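Local atomic coordinates of MgGH51 (Meripilus giganteus, PDB entry 6ZQ0), a protein that probably hydrolyses terminal alpha-L-arabinofuranosyl residues in arabinose-containing plant cell-wall polysaccharides, as an arabinofuranosidase of glycoside hydrolase family GH51. Residues 18-23 with 220-225; 424-429 with 476-481. All coordinates share one frame; numbering follows the deposited sequence.

Contact 1 of 2, residues 18-23 with 220-225; sequences YGLMFE and MGPSFF. With LXE ([(1~{S},2~{S},3~{S},4~{S})-2-(hydroxymethyl)-3,4-bis(oxidanyl)cyclopentyl]azanium), chain G.
G19 and L20 run beneath the F224 ring, with G19 CA lying 3.5 Å from the ring centroid and 17° off the normal, a CH-pi contact over one face. With CG set between the backbone N and the carbonyl carbon (chi1 71°), the F224 ring folds back over this backbone. A CB modelled on G19 would strike F224 CD2, so the overlay depends on glycine. Replacing F224 with an alanine removes the ring, and G19 CA would probably be left without its CH-pi partner and with a gap above it. The backbone here pairs the first two strands of a (beta/alpha)8 barrel: L20 and F225 form a parallel bridge, and L20 N donates to F224 O at 2.9 Å. Just before it, S223 N makes a hydrogen bond to Y18 O at 2.9 Å. L20 can be followed outward. Its CB lies 3.8 Å from F224 O, CG packs on P222 CB at 3.6 Å, CD1 sits between P222 CG, 3.8 Å away, and F225 CD2, and CD2 turns to M220 CE, a contact left doubtful by the second conformer of M220. Past the bridge, E23 OE2 accepts a very short 2.5 Å hydrogen bond from O3' of the bound cyclopentyl-ammonium ligand.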
ATOM      1  N   TYR A  18      -4.254  11.596   9.688  1.00 16.93           N
ATOM      2  CA  TYR A  18      -4.521  10.161   9.446  1.00 16.88           C
ATOM      3  C   TYR A  18      -4.296   9.825   7.979  1.00 17.01           C
ATOM      4  O   TYR A  18      -4.796  10.506   7.090  1.00 19.40           O
ATOM      5  CB  TYR A  18      -5.943   9.760   9.847  1.00 18.11           C
ATOM      6  CG  TYR A  18      -6.294  10.042  11.270  1.00 16.73           C
ATOM      7  CD1 TYR A  18      -5.727   9.344  12.321  1.00 16.95           C
ATOM      8  CD2 TYR A  18      -7.124  11.107  11.561  1.00 18.20           C
ATOM      9  CE1 TYR A  18      -6.066   9.601  13.636  1.00 17.70           C
ATOM     10  CE2 TYR A  18      -7.443  11.403  12.862  1.00 18.32           C
ATOM     11  CZ  TYR A  18      -6.923  10.658  13.896  1.00 17.85           C
ATOM     12  OH  TYR A  18      -7.292  11.012  15.144  1.00 20.11           O
ATOM     13  N   GLY A  19      -3.513   8.781   7.743  1.00 16.71           N
ATOM     14  CA  GLY A  19      -3.170   8.406   6.370  1.00 16.18           C
ATOM     15  C   GLY A  19      -2.613   7.009   6.347  1.00 16.68           C
ATOM     16  O   GLY A  19      -2.825   6.227   7.376  1.00 16.64           O
ATOM     17  N   LEU A  20      -2.004   6.690   5.205  1.00 15.12           N
ATOM     18  CA  LEU A  20      -1.657   5.306   4.827  1.00 15.62           C
ATOM     19  C   LEU A  20      -0.148   5.193   4.694  1.00 15.63           C
ATOM     20  O   LEU A  20       0.528   6.153   4.247  1.00 16.49           O
ATOM     21  CB  LEU A  20      -2.286   4.972   3.470  1.00 16.63           C
ATOM     22  CG  LEU A  20      -3.785   5.110   3.400  1.00 17.29           C
ATOM     23  CD1 LEU A  20      -4.271   4.597   2.063  1.00 19.69           C
ATOM     24  CD2 LEU A  20      -4.461   4.379   4.555  1.00 20.26           C
ATOM     25  N   MET A  21       0.313   3.991   4.982  1.00 16.71           N
ATOM     26  CA  MET A  21       1.744   3.622   4.825  1.00 17.45           C
ATOM     27  C   MET A  21       1.790   2.467   3.832  1.00 17.65           C
ATOM     28  O   MET A  21       1.206   1.442   4.116  1.00 16.36           O
ATOM     29  CB  MET A  21       2.345   3.175   6.155  1.00 16.23           C
ATOM     30  CG  MET A  21       3.828   2.850   6.060  1.00 17.78           C
ATOM     31  SD  MET A  21       4.170   1.193   5.490  1.00 19.32           S
ATOM     32  CE  MET A  21       5.955   1.213   5.533  1.00 23.90           C
ATOM     33  N   PHE A  22       2.428   2.686   2.695  1.00 16.80           N
ATOM     34  CA  PHE A  22       2.488   1.677   1.621  1.00 16.19           C
ATOM     35  C   PHE A  22       3.934   1.311   1.327  1.00 17.18           C
ATOM     36  O   PHE A  22       4.796   2.160   1.151  1.00 17.96           O
ATOM     37  CB  PHE A  22       1.771   2.167   0.377  1.00 16.08           C
ATOM     38  CG  PHE A  22       1.693   1.077  -0.659  1.00 16.73           C
ATOM     39  CD1 PHE A  22       2.719   0.882  -1.524  1.00 17.34           C
ATOM     40  CD2 PHE A  22       0.608   0.226  -0.731  1.00 18.81           C
ATOM     41  CE1 PHE A  22       2.679  -0.156  -2.443  1.00 18.30           C
ATOM     42  CE2 PHE A  22       0.571  -0.812  -1.649  1.00 18.20           C
ATOM     43  CZ  PHE A  22       1.593  -0.993  -2.515  1.00 17.06           C
ATOM     44  N   GLU A  23       4.170   0.001   1.239  1.00 15.17           N
ATOM     45  CA  GLU A  23       5.293  -0.539   0.462  1.00 16.21           C
ATOM     46  C   GLU A  23       4.776  -1.825  -0.137  1.00 16.36           C
ATOM     47  O   GLU A  23       3.726  -2.325   0.369  1.00 18.00           O
ATOM     48  CB  GLU A  23       6.497  -0.832   1.346  1.00 17.12           C
ATOM     49  CG  GLU A  23       6.269  -2.011   2.259  1.00 17.30           C
ATOM     50  CD  GLU A  23       7.373  -2.282   3.249  1.00 18.05           C
ATOM     51  OE1 GLU A  23       8.489  -2.545   2.812  1.00 16.75           O
ATOM     52  OE2 GLU A  23       7.089  -2.292   4.446  1.00 21.08           O
ATOM     53  N   MET A 220     -11.419   4.934   3.632  0.65 23.12           N
ATOM     54  CA  MET A 220     -10.895   5.181   4.997  0.65 24.30           C
ATOM     55  C   MET A 220     -10.606   6.676   5.190  0.65 23.45           C
ATOM     56  O   MET A 220     -10.150   7.031   6.277  0.65 25.82           O
ATOM     57  CB  MET A 220      -9.613   4.382   5.180  0.65 28.23           C
ATOM     58  CG  MET A 220      -9.179   4.173   6.603  0.65 31.13           C
ATOM     59  SD  MET A 220      -7.634   3.234   6.599  0.65 36.58           S
ATOM     60  CE  MET A 220      -7.556   2.730   4.870  0.65 26.34           C
ATOM     61  N   GLY A 221     -10.784   7.486   4.148  1.00 21.81           N
ATOM     62  CA  GLY A 221     -10.605   8.946   4.179  1.00 21.46           C
ATOM     63  C   GLY A 221      -9.180   9.345   4.531  1.00 18.22           C
ATOM     64  O   GLY A 221      -8.981  10.304   5.283  1.00 20.43           O
ATOM     65  N   PRO A 222      -8.143   8.679   3.977  1.00 17.09           N
ATOM     66  CA  PRO A 222      -6.771   9.038   4.307  1.00 17.58           C
ATOM     67  C   PRO A 222      -6.414  10.400   3.736  1.00 17.27           C
ATOM     68  O   PRO A 222      -6.916  10.768   2.690  1.00 19.05           O
ATOM     69  CB  PRO A 222      -5.922   7.952   3.632  1.00 16.93           C
ATOM     70  CG  PRO A 222      -6.764   7.486   2.482  1.00 18.18           C
ATOM     71  CD  PRO A 222      -8.195   7.604   2.974  1.00 17.57           C
ATOM     72  N   SER A 223      -5.477  11.079   4.378  1.00 18.11           N
ATOM     73  CA  SER A 223      -4.994  12.422   3.951  0.50 16.72           C
ATOM     74  C   SER A 223      -3.620  12.325   3.296  1.00 17.82           C
ATOM     75  O   SER A 223      -3.226  13.284   2.595  1.00 19.68           O
ATOM     76  CB  SER A 223      -4.930  13.382   5.112  0.50 16.66           C
ATOM     77  OG  SER A 223      -3.958  12.975   6.058  0.50 15.17           O
ATOM     78  N   PHE A 224      -2.914  11.228   3.510  1.00 16.16           N
ATOM     79  CA  PHE A 224      -1.564  11.104   2.954  1.00 15.41           C
ATOM     80  C   PHE A 224      -1.296   9.645   2.655  1.00 15.20           C
ATOM     81  O   PHE A 224      -2.008   8.760   3.155  1.00 16.19           O
ATOM     82  CB  PHE A 224      -0.521  11.673   3.909  1.00 15.27           C
ATOM     83  CG  PHE A 224      -0.306  10.837   5.137  1.00 14.33           C
ATOM     84  CD1 PHE A 224       0.503   9.696   5.092  1.00 15.47           C
ATOM     85  CD2 PHE A 224      -0.919  11.198   6.319  1.00 15.34           C
ATOM     86  CE1 PHE A 224       0.684   8.946   6.244  1.00 14.75           C
ATOM     87  CE2 PHE A 224      -0.754  10.432   7.465  1.00 14.71           C
ATOM     88  CZ  PHE A 224       0.036   9.296   7.415  1.00 14.53           C
ATOM     89  N   PHE A 225      -0.262   9.455   1.888  1.00 15.25           N
ATOM     90  CA  PHE A 225       0.225   8.136   1.475  1.00 16.05           C
ATOM     91  C   PHE A 225       1.743   8.163   1.545  1.00 16.00           C
ATOM     92  O   PHE A 225       2.397   8.894   0.784  1.00 17.37           O
ATOM     93  CB  PHE A 225      -0.318   7.854   0.098  1.00 15.48           C
ATOM     94  CG  PHE A 225      -0.179   6.449  -0.405  1.00 16.17           C
ATOM     95  CD1 PHE A 225       1.008   6.060  -0.983  1.00 17.86           C
ATOM     96  CD2 PHE A 225      -1.255   5.555  -0.334  1.00 19.76           C
ATOM     97  CE1 PHE A 225       1.139   4.793  -1.518  1.00 17.55           C
ATOM     98  CE2 PHE A 225      -1.129   4.293  -0.904  1.00 19.81           C
ATOM     99  CZ  PHE A 225       0.057   3.935  -1.514  1.00 19.34           C
TER
HETATM  100  C1' LXE G 711       8.979  -1.482   9.575  1.00 27.95           C
HETATM  101  C2' LXE G 711       9.548  -1.453   8.178  1.00 28.97           C
HETATM  102  O2' LXE G 711       9.881  -0.164   7.647  1.00 28.22           O
HETATM  103  C3' LXE G 711       8.478  -2.112   7.315  1.00 26.77           C
HETATM  104  O3' LXE G 711       9.015  -2.465   6.011  1.00 19.33           O
HETATM  105  C4' LXE G 711       7.960  -3.253   8.203  1.00 27.96           C
HETATM  106  C5' LXE G 711       6.487  -3.706   8.054  1.00 31.02           C
HETATM  107  O5' LXE G 711       5.539  -2.642   8.207  1.00 29.73           O
HETATM  108  C6' LXE G 711       8.231  -2.764   9.638  1.00 30.39           C
HETATM  109  N1' LXE G 711       9.028  -3.674  10.466  1.00 36.56           N

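Contact 2 of 2, residues 424-429 with 476-481; sequences TYFEGE and AASYAP. With LXE ([(1~{S},2~{S},3~{S},4~{S})-2-(hydroxymethyl)-3,4-bis(oxidanyl)cyclopentyl]azanium), chain G.
S478 bonds two successive carbonyls of 424-429, one through its backbone and one through its side chain. S478 N donates to E427 O at 2.8 Å, while S478 OG donates a hydrogen bond to G428 O, also at 2.8 Å but from well above the carbonyl plane. G428, whose carbonyl the hydroxyl takes up, is the last residue of an inverse gamma turn centred on E427. Upstream, E427 N donates to A476 O, and E427 and A477 form a parallel bridge with their CB atoms 4.0 Å apart; the E427 carboxylate leads away to Y415. On the other face of the sheet F426 CD1 meets A476 CB at 3.5 Å. With CG anti to the backbone N (chi1 174°), the F426 ring also receives G428 CA over the centre of one face, 3.4 Å above its plane. These are the seventh and eighth strands of the (beta/alpha)8 barrel, and the place of E429, where the chain turns a corner on the seventh strand, is consistent with the nucleophile position of related GH51 enzymes. Its OE1 lies 2.3 Å from C1' of the ligand, shorter than two unlinked atoms can approach, which may mark an unmodelled covalent bond, though a clash is not excluded. E429 OE2 accepts a 2.7 Å hydrogen bond from O2', and R226 forms a salt bridge with the same oxygen. A480 CB packs against E429 CG and, with P481 CG, approaches ligand O5'.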
ATOM      1  N   THR A 424       7.918  18.194  14.628  1.00 19.86           N
ATOM      2  CA  THR A 424       6.637  17.470  14.478  1.00 17.71           C
ATOM      3  C   THR A 424       6.950  16.013  14.262  1.00 17.27           C
ATOM      4  O   THR A 424       8.097  15.692  13.922  1.00 18.43           O
ATOM      5  CB  THR A 424       5.798  18.062  13.352  1.00 18.53           C
ATOM      6  OG1 THR A 424       6.510  17.961  12.120  1.00 18.00           O
ATOM      7  CG2 THR A 424       5.400  19.492  13.681  1.00 19.55           C
ATOM      8  N   TYR A 425       6.000  15.179  14.662  1.00 17.42           N
ATOM      9  CA  TYR A 425       6.186  13.730  14.728  1.00 17.60           C
ATOM     10  C   TYR A 425       5.195  13.079  13.783  1.00 18.67           C
ATOM     11  O   TYR A 425       4.025  13.457  13.725  1.00 18.07           O
ATOM     12  CB  TYR A 425       6.131  13.239  16.173  1.00 18.82           C
ATOM     13  CG  TYR A 425       7.241  13.826  17.004  1.00 18.33           C
ATOM     14  CD1 TYR A 425       8.487  13.233  17.034  1.00 18.84           C
ATOM     15  CD2 TYR A 425       7.088  15.065  17.611  1.00 18.57           C
ATOM     16  CE1 TYR A 425       9.555  13.820  17.706  1.00 19.75           C
ATOM     17  CE2 TYR A 425       8.132  15.648  18.301  1.00 18.95           C
ATOM     18  CZ  TYR A 425       9.358  15.026  18.350  1.00 20.73           C
ATOM     19  OH  TYR A 425      10.384  15.606  19.026  1.00 22.44           O
ATOM     20  N   PHE A 426       5.721  12.107  13.047  1.00 16.99           N
ATOM     21  CA  PHE A 426       4.987  11.212  12.127  1.00 17.10           C
ATOM     22  C   PHE A 426       5.027   9.827  12.761  1.00 17.01           C
ATOM     23  O   PHE A 426       6.134   9.282  12.887  1.00 17.78           O
ATOM     24  CB  PHE A 426       5.644  11.274  10.749  1.00 17.75           C
ATOM     25  CG  PHE A 426       5.145  10.330   9.681  1.00 17.78           C
ATOM     26  CD1 PHE A 426       3.828   9.910   9.646  1.00 19.43           C
ATOM     27  CD2 PHE A 426       6.007   9.853   8.707  1.00 17.56           C
ATOM     28  CE1 PHE A 426       3.391   9.110   8.601  1.00 20.59           C
ATOM     29  CE2 PHE A 426       5.574   9.048   7.677  1.00 17.26           C
ATOM     30  CZ  PHE A 426       4.257   8.687   7.623  1.00 18.62           C
ATOM     31  N   GLU A 427       3.864   9.282  13.121  1.00 16.53           N
ATOM     32  CA  GLU A 427       3.788   7.894  13.587  1.00 17.25           C
ATOM     33  C   GLU A 427       3.668   7.021  12.336  1.00 17.38           C
ATOM     34  O   GLU A 427       2.541   6.604  12.003  1.00 17.50           O
ATOM     35  CB  GLU A 427       2.702   7.729  14.625  1.00 17.98           C
ATOM     36  CG  GLU A 427       2.899   6.451  15.421  1.00 20.24           C
ATOM     37  CD  GLU A 427       3.738   6.583  16.675  1.00 20.19           C
ATOM     38  OE1 GLU A 427       4.073   7.704  17.058  1.00 21.05           O
ATOM     39  OE2 GLU A 427       4.109   5.554  17.205  1.00 22.35           O
ATOM     40  N   GLY A 428       4.782   6.848  11.622  1.00 16.70           N
ATOM     41  CA  GLY A 428       4.789   6.345  10.235  1.00 16.84           C
ATOM     42  C   GLY A 428       4.476   4.859  10.133  1.00 16.46           C
ATOM     43  O   GLY A 428       4.108   4.403   9.009  1.00 18.10           O
ATOM     44  N   GLU A 429       4.668   4.123  11.224  1.00 16.82           N
ATOM     45  CA  GLU A 429       4.309   2.692  11.350  1.00 19.39           C
ATOM     46  C   GLU A 429       3.837   2.446  12.760  1.00 20.58           C
ATOM     47  O   GLU A 429       4.604   2.706  13.723  1.00 20.01           O
ATOM     48  CB  GLU A 429       5.460   1.728  11.047  1.00 20.03           C
ATOM     49  CG  GLU A 429       5.935   1.892   9.628  1.00 22.36           C
ATOM     50  CD  GLU A 429       7.138   1.071   9.267  1.00 27.28           C
ATOM     51  OE1 GLU A 429       7.376   0.063   9.988  1.00 24.01           O
ATOM     52  OE2 GLU A 429       7.912   1.534   8.363  1.00 28.58           O
ATOM     53  N   ALA A 476       0.906  13.405  11.570  1.00 15.56           N
ATOM     54  CA  ALA A 476       0.597  12.307  10.641  1.00 16.27           C
ATOM     55  C   ALA A 476       0.801  10.971  11.346  1.00 15.65           C
ATOM     56  O   ALA A 476       1.710  10.859  12.202  1.00 16.07           O
ATOM     57  CB  ALA A 476       1.413  12.435   9.374  1.00 16.41           C
ATOM     58  N   ALA A 477      -0.070  10.007  11.038  1.00 16.18           N
ATOM     59  CA  ALA A 477      -0.023   8.687  11.687  1.00 16.69           C
ATOM     60  C   ALA A 477      -0.611   7.636  10.760  1.00 17.01           C
ATOM     61  O   ALA A 477      -1.648   7.925  10.143  1.00 16.59           O
ATOM     62  CB  ALA A 477      -0.775   8.742  12.962  1.00 16.93           C
ATOM     63  N   SER A 478       0.083   6.515  10.593  1.00 15.78           N
ATOM     64  CA  SER A 478      -0.357   5.458   9.660  1.00 16.37           C
ATOM     65  C   SER A 478      -0.073   4.098  10.272  1.00 15.71           C
ATOM     66  O   SER A 478       1.078   3.817  10.653  1.00 15.51           O
ATOM     67  CB  SER A 478       0.285   5.590   8.323  1.00 18.09           C
ATOM     68  OG  SER A 478       1.682   5.778   8.428  1.00 18.23           O
ATOM     69  N   TYR A 479      -1.089   3.230  10.260  1.00 15.62           N
ATOM     70  CA  TYR A 479      -0.942   1.793  10.585  1.00 15.25           C
ATOM     71  C   TYR A 479       0.006   1.178   9.565  1.00 14.76           C
ATOM     72  O   TYR A 479       0.003   1.592   8.381  1.00 16.11           O
ATOM     73  CB  TYR A 479      -2.319   1.153  10.520  1.00 14.49           C
ATOM     74  CG  TYR A 479      -2.402  -0.263  10.999  1.00 15.57           C
ATOM     75  CD1 TYR A 479      -2.031  -1.322  10.171  1.00 15.76           C
ATOM     76  CD2 TYR A 479      -2.935  -0.563  12.244  1.00 16.30           C
ATOM     77  CE1 TYR A 479      -2.164  -2.630  10.598  1.00 15.71           C
ATOM     78  CE2 TYR A 479      -3.076  -1.871  12.672  1.00 15.36           C
ATOM     79  CZ  TYR A 479      -2.675  -2.911  11.854  1.00 15.73           C
ATOM     80  OH  TYR A 479      -2.822  -4.223  12.260  1.00 15.89           O
ATOM     81  N   ALA A 480       0.696   0.121   9.940  1.00 15.96           N
ATOM     82  CA  ALA A 480       1.452  -0.650   8.932  1.00 15.03           C
ATOM     83  C   ALA A 480       1.559  -2.101   9.355  1.00 15.19           C
ATOM     84  O   ALA A 480       1.699  -2.377  10.544  1.00 18.16           O
ATOM     85  CB  ALA A 480       2.831  -0.086   8.741  1.00 15.64           C
ATOM     86  N   PRO A 481       1.639  -3.044   8.407  1.00 14.45           N
ATOM     87  CA  PRO A 481       1.400  -2.778   6.989  1.00 14.74           C
ATOM     88  C   PRO A 481      -0.072  -2.534   6.647  1.00 14.86           C
ATOM     89  O   PRO A 481      -0.964  -2.925   7.340  1.00 15.83           O
ATOM     90  CB  PRO A 481       1.866  -4.062   6.287  1.00 14.65           C
ATOM     91  CG  PRO A 481       2.698  -4.772   7.305  1.00 14.81           C
ATOM     92  CD  PRO A 481       2.113  -4.391   8.636  1.00 15.43           C
TER
HETATM   93  C1' LXE G 711       8.979  -1.482   9.575  1.00 27.95           C
HETATM   94  C2' LXE G 711       9.548  -1.453   8.178  1.00 28.97           C
HETATM   95  O2' LXE G 711       9.881  -0.164   7.647  1.00 28.22           O
HETATM   96  C3' LXE G 711       8.478  -2.112   7.315  1.00 26.77           C
HETATM   97  O3' LXE G 711       9.015  -2.465   6.011  1.00 19.33           O
HETATM   98  C4' LXE G 711       7.960  -3.253   8.203  1.00 27.96           C
HETATM   99  C5' LXE G 711       6.487  -3.706   8.054  1.00 31.02           C
HETATM  100  O5' LXE G 711       5.539  -2.642   8.207  1.00 29.73           O
HETATM  101  C6' LXE G 711       8.231  -2.764   9.638  1.00 30.39           C
HETATM  102  N1' LXE G 711       9.028  -3.674  10.466  1.00 36.56           N

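In the fold
The two contacts lie in series along the chain, with centres about 9 Å apart, and both belong to the eight-stranded parallel barrel. Contact 1 joins strands 20-21 and 224-227, the first pair, whereas contact 2 joins 424-432 and 474-479, the last. They meet where the barrel closes: G19 N lies 3.2 Å from A477 O, a probable hydrogen bond between first and last strands. Inside, the rings of F224 and F426 meet at about 80°, and M21 CE comes within 3.5 Å of E429 OE2. The ligand touches both contacts, through E23 and E429, with N231, N350 and Y402 also bonding it, so segments far apart in sequence converge on one ligand-binding site.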